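Local coordinates for putative HTH-type transcriptional regulator YwnA (Bacillus subtilis subsp. subtilis, PDB 1XD7), which probably binds DNA as a transcription factor of the Rrf2 family, through a winged helix-turn-helix domain, at residues A50-S55 with Y77-K82. Sequence-based numbering, arbitrary orientation.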
ATOM      1  N   ALA A  50     -13.963 -13.471  11.249  1.00 49.73           N
ATOM      2  CA  ALA A  50     -12.595 -13.973  11.246  1.00 48.84           C
ATOM      3  C   ALA A  50     -12.293 -14.547  12.630  1.00 48.85           C
ATOM      4  O   ALA A  50     -11.140 -14.768  12.990  1.00 48.13           O
ATOM      5  CB  ALA A  50     -11.635 -12.846  10.928  1.00 47.90           C
ATOM      6  N   ASP A  51     -13.350 -14.793  13.393  1.00 49.46           N
ATOM      7  CA  ASP A  51     -13.243 -15.311  14.750  1.00 49.70           C
ATOM      8  C   ASP A  51     -12.190 -14.630  15.601  1.00 48.24           C
ATOM      9  O   ASP A  51     -11.540 -15.258  16.424  1.00 47.56           O
ATOM     10  CB  ASP A  51     -13.010 -16.819  14.748  1.00 51.48           C
ATOM     11  CG  ASP A  51     -14.257 -17.587  15.140  1.00 54.55           C
ATOM     12  OD1 ASP A  51     -15.325 -17.315  14.545  1.00 56.36           O
ATOM     13  OD2 ASP A  51     -14.179 -18.451  16.040  1.00 55.26           O
ATOM     14  N   ILE A  52     -12.012 -13.335  15.390  1.00 47.95           N
ATOM     15  CA  ILE A  52     -11.068 -12.589  16.196  1.00 48.46           C
ATOM     16  C   ILE A  52     -11.848 -12.122  17.418  1.00 50.06           C
ATOM     17  O   ILE A  52     -11.297 -11.962  18.511  1.00 49.88           O
ATOM     18  CB  ILE A  52     -10.545 -11.363  15.468  1.00 47.78           C
ATOM     19  CG1 ILE A  52      -9.606 -11.799  14.341  1.00 47.57           C
ATOM     20  CG2 ILE A  52      -9.846 -10.450  16.459  1.00 48.19           C
ATOM     21  CD1 ILE A  52      -8.956 -10.656  13.609  1.00 46.02           C
ATOM     22  N   LEU A  53     -13.145 -11.920  17.219  1.00 49.71           N
ATOM     23  CA  LEU A  53     -14.010 -11.476  18.278  1.00 49.83           C
ATOM     24  C   LEU A  53     -15.128 -12.440  18.457  1.00 51.97           C
ATOM     25  O   LEU A  53     -15.723 -12.906  17.483  1.00 50.60           O
ATOM     26  CB  LEU A  53     -14.618 -10.127  17.957  1.00 48.83           C
ATOM     27  CG  LEU A  53     -13.672  -8.946  18.045  1.00 50.50           C
ATOM     28  CD1 LEU A  53     -14.414  -7.716  17.574  1.00 50.25           C
ATOM     29  CD2 LEU A  53     -13.171  -8.776  19.475  1.00 49.59           C
ATOM     30  N   THR A  54     -15.408 -12.737  19.719  1.00 53.72           N
ATOM     31  CA  THR A  54     -16.500 -13.611  20.065  1.00 56.06           C
ATOM     32  C   THR A  54     -17.540 -12.640  20.585  1.00 57.77           C
ATOM     33  O   THR A  54     -17.207 -11.544  21.025  1.00 57.06           O
ATOM     34  CB  THR A  54     -16.121 -14.597  21.176  1.00 56.71           C
ATOM     35  OG1 THR A  54     -17.208 -15.503  21.385  1.00 59.28           O
ATOM     36  CG2 THR A  54     -15.828 -13.863  22.476  1.00 55.56           C
ATOM     37  N   SER A  55     -18.800 -13.030  20.522  1.00 59.97           N
ATOM     38  CA  SER A  55     -19.863 -12.166  20.986  1.00 63.03           C
ATOM     39  C   SER A  55     -20.724 -13.015  21.898  1.00 66.07           C
ATOM     40  O   SER A  55     -20.746 -14.235  21.757  1.00 67.39           O
ATOM     41  CB  SER A  55     -20.674 -11.669  19.795  1.00 62.49           C
ATOM     42  OG  SER A  55     -21.520 -10.607  20.169  1.00 61.34           O
ATOM     43  N   TYR A  77      -5.565  -7.452   9.469  1.00 45.42           N
ATOM     44  CA  TYR A  77      -5.611  -6.995   8.093  1.00 48.11           C
ATOM     45  C   TYR A  77      -6.507  -7.844   7.197  1.00 48.33           C
ATOM     46  O   TYR A  77      -7.466  -7.345   6.622  1.00 47.27           O
ATOM     47  CB  TYR A  77      -4.201  -6.984   7.520  1.00 51.01           C
ATOM     48  CG  TYR A  77      -4.122  -6.531   6.077  1.00 56.39           C
ATOM     49  CD1 TYR A  77      -4.367  -5.203   5.723  1.00 57.52           C
ATOM     50  CD2 TYR A  77      -3.766  -7.427   5.066  1.00 57.72           C
ATOM     51  CE1 TYR A  77      -4.251  -4.777   4.393  1.00 59.94           C
ATOM     52  CE2 TYR A  77      -3.648  -7.012   3.733  1.00 59.51           C
ATOM     53  CZ  TYR A  77      -3.888  -5.687   3.403  1.00 60.89           C
ATOM     54  OH  TYR A  77      -3.742  -5.274   2.091  1.00 60.97           O
ATOM     55  N   ARG A  78      -6.183  -9.126   7.072  1.00 49.58           N
ATOM     56  CA  ARG A  78      -6.960 -10.027   6.228  1.00 51.37           C
ATOM     57  C   ARG A  78      -8.438  -9.992   6.553  1.00 50.73           C
ATOM     58  O   ARG A  78      -9.274  -9.932   5.654  1.00 51.75           O
ATOM     59  CB  ARG A  78      -6.455 -11.463   6.354  1.00 52.86           C
ATOM     60  CG  ARG A  78      -5.743 -11.986   5.108  1.00 57.42           C
ATOM     61  CD  ARG A  78      -5.624 -13.507   5.162  1.00 60.40           C
ATOM     62  NE  ARG A  78      -6.681 -14.227   4.443  1.00 64.11           N
ATOM     63  CZ  ARG A  78      -7.993 -14.017   4.569  1.00 65.67           C
ATOM     64  NH1 ARG A  78      -8.459 -13.088   5.392  1.00 66.29           N
ATOM     65  NH2 ARG A  78      -8.849 -14.753   3.871  1.00 67.44           N
ATOM     66  N   ALA A  79      -8.765 -10.028   7.839  1.00 50.66           N
ATOM     67  CA  ALA A  79     -10.159 -10.000   8.262  1.00 48.20           C
ATOM     68  C   ALA A  79     -10.905  -8.789   7.716  1.00 47.02           C
ATOM     69  O   ALA A  79     -12.092  -8.878   7.441  1.00 46.63           O
ATOM     70  CB  ALA A  79     -10.247 -10.025   9.774  1.00 50.18           C
ATOM     71  N   VAL A  80     -10.220  -7.663   7.553  1.00 46.50           N
ATOM     72  CA  VAL A  80     -10.868  -6.457   7.039  1.00 48.68           C
ATOM     73  C   VAL A  80     -10.323  -6.088   5.659  1.00 51.36           C
ATOM     74  O   VAL A  80     -10.605  -5.011   5.131  1.00 50.15           O
ATOM     75  CB  VAL A  80     -10.645  -5.252   7.983  1.00 47.87           C
ATOM     76  CG1 VAL A  80     -11.319  -5.489   9.335  1.00 47.75           C
ATOM     77  CG2 VAL A  80      -9.160  -5.025   8.166  1.00 46.53           C
ATOM     78  N   GLN A  81      -9.543  -6.999   5.092  1.00 56.87           N
ATOM     79  CA  GLN A  81      -8.917  -6.836   3.783  1.00 61.55           C
ATOM     80  C   GLN A  81      -9.936  -6.810   2.645  1.00 64.07           C
ATOM     81  O   GLN A  81     -10.777  -7.703   2.539  1.00 65.05           O
ATOM     82  CB  GLN A  81      -7.924  -7.988   3.560  1.00 64.04           C
ATOM     83  CG  GLN A  81      -7.450  -8.172   2.140  1.00 66.31           C
ATOM     84  CD  GLN A  81      -6.659  -6.990   1.631  1.00 70.04           C
ATOM     85  OE1 GLN A  81      -7.137  -5.850   1.639  1.00 71.70           O
ATOM     86  NE2 GLN A  81      -5.438  -7.252   1.175  1.00 71.35           N
ATOM     87  N   LYS A  82      -9.852  -5.786   1.795  1.00 66.22           N
ATOM     88  CA  LYS A  82     -10.755  -5.641   0.651  1.00 66.95           C
ATOM     89  C   LYS A  82     -10.598  -6.786  -0.348  1.00 67.56           C
ATOM     90  O   LYS A  82     -10.134  -6.586  -1.473  1.00 68.68           O
ATOM     91  CB  LYS A  82     -10.492  -4.309  -0.056  1.00 67.63           C
ATOM     92  CG  LYS A  82     -10.990  -3.095   0.720  1.00 68.69           C
ATOM     93  CD  LYS A  82     -10.462  -1.786   0.140  1.00 69.17           C
ATOM     94  CE  LYS A  82     -10.808  -1.628  -1.331  1.00 68.44           C
ATOM     95  NZ  LYS A  82     -12.273  -1.649  -1.559  1.00 67.81           N
TER
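In the winged-helix domain of this Rrf2-type regulator, the turn between the predicted helix-turn-helix and the wing meets the helix that follows the wing, and Ala50, Ile52 and Ala79 make the contact. It illustrates a purely apolar contact of a turn with a helix: no hydrogen bond links the two segments. Ala50 directs its CB almost straight at the flank of the Ala79 methyl, at 3.3 Å CB to CB, tighter than usual for two carbons, and their CA atoms are 5.5 Å apart, so the backbones come close. Ile52 adds the end of its longer branch, its CD1 lying 4.1 Å from Ala79 CB. That reach depends on an extended branch: CG1 stands anti to the carbonyl carbon, and chi2 of -176° carries CD1 straight outward. The single methyl of Ala79 thus meets both partners, Ala50 on the solvent side and Ile52 in the interior.

Ala50 and Ile52 flank the C-prime residue of a Schellman motif that ends helix 37-49. That residue, Asp51, has positive phi (45°); Ile52 N bonds to Leu47 O and Asp51 N to Lys48 O, and the chain turns into strand 53-54. On the other side, Ala79 lies in helix 73-80, where Val80 N bonds to Tyr77 O at 2.9 Å.

Leu53 packs on Leu15 and Ile18 of helix 7-19, which also receives Val80 on Ala11, while Tyr77 lies against Met118 and Leu122 of helix 98-122. Strand 53-54 pairs antiparallel with strand 63-64 to form the wing.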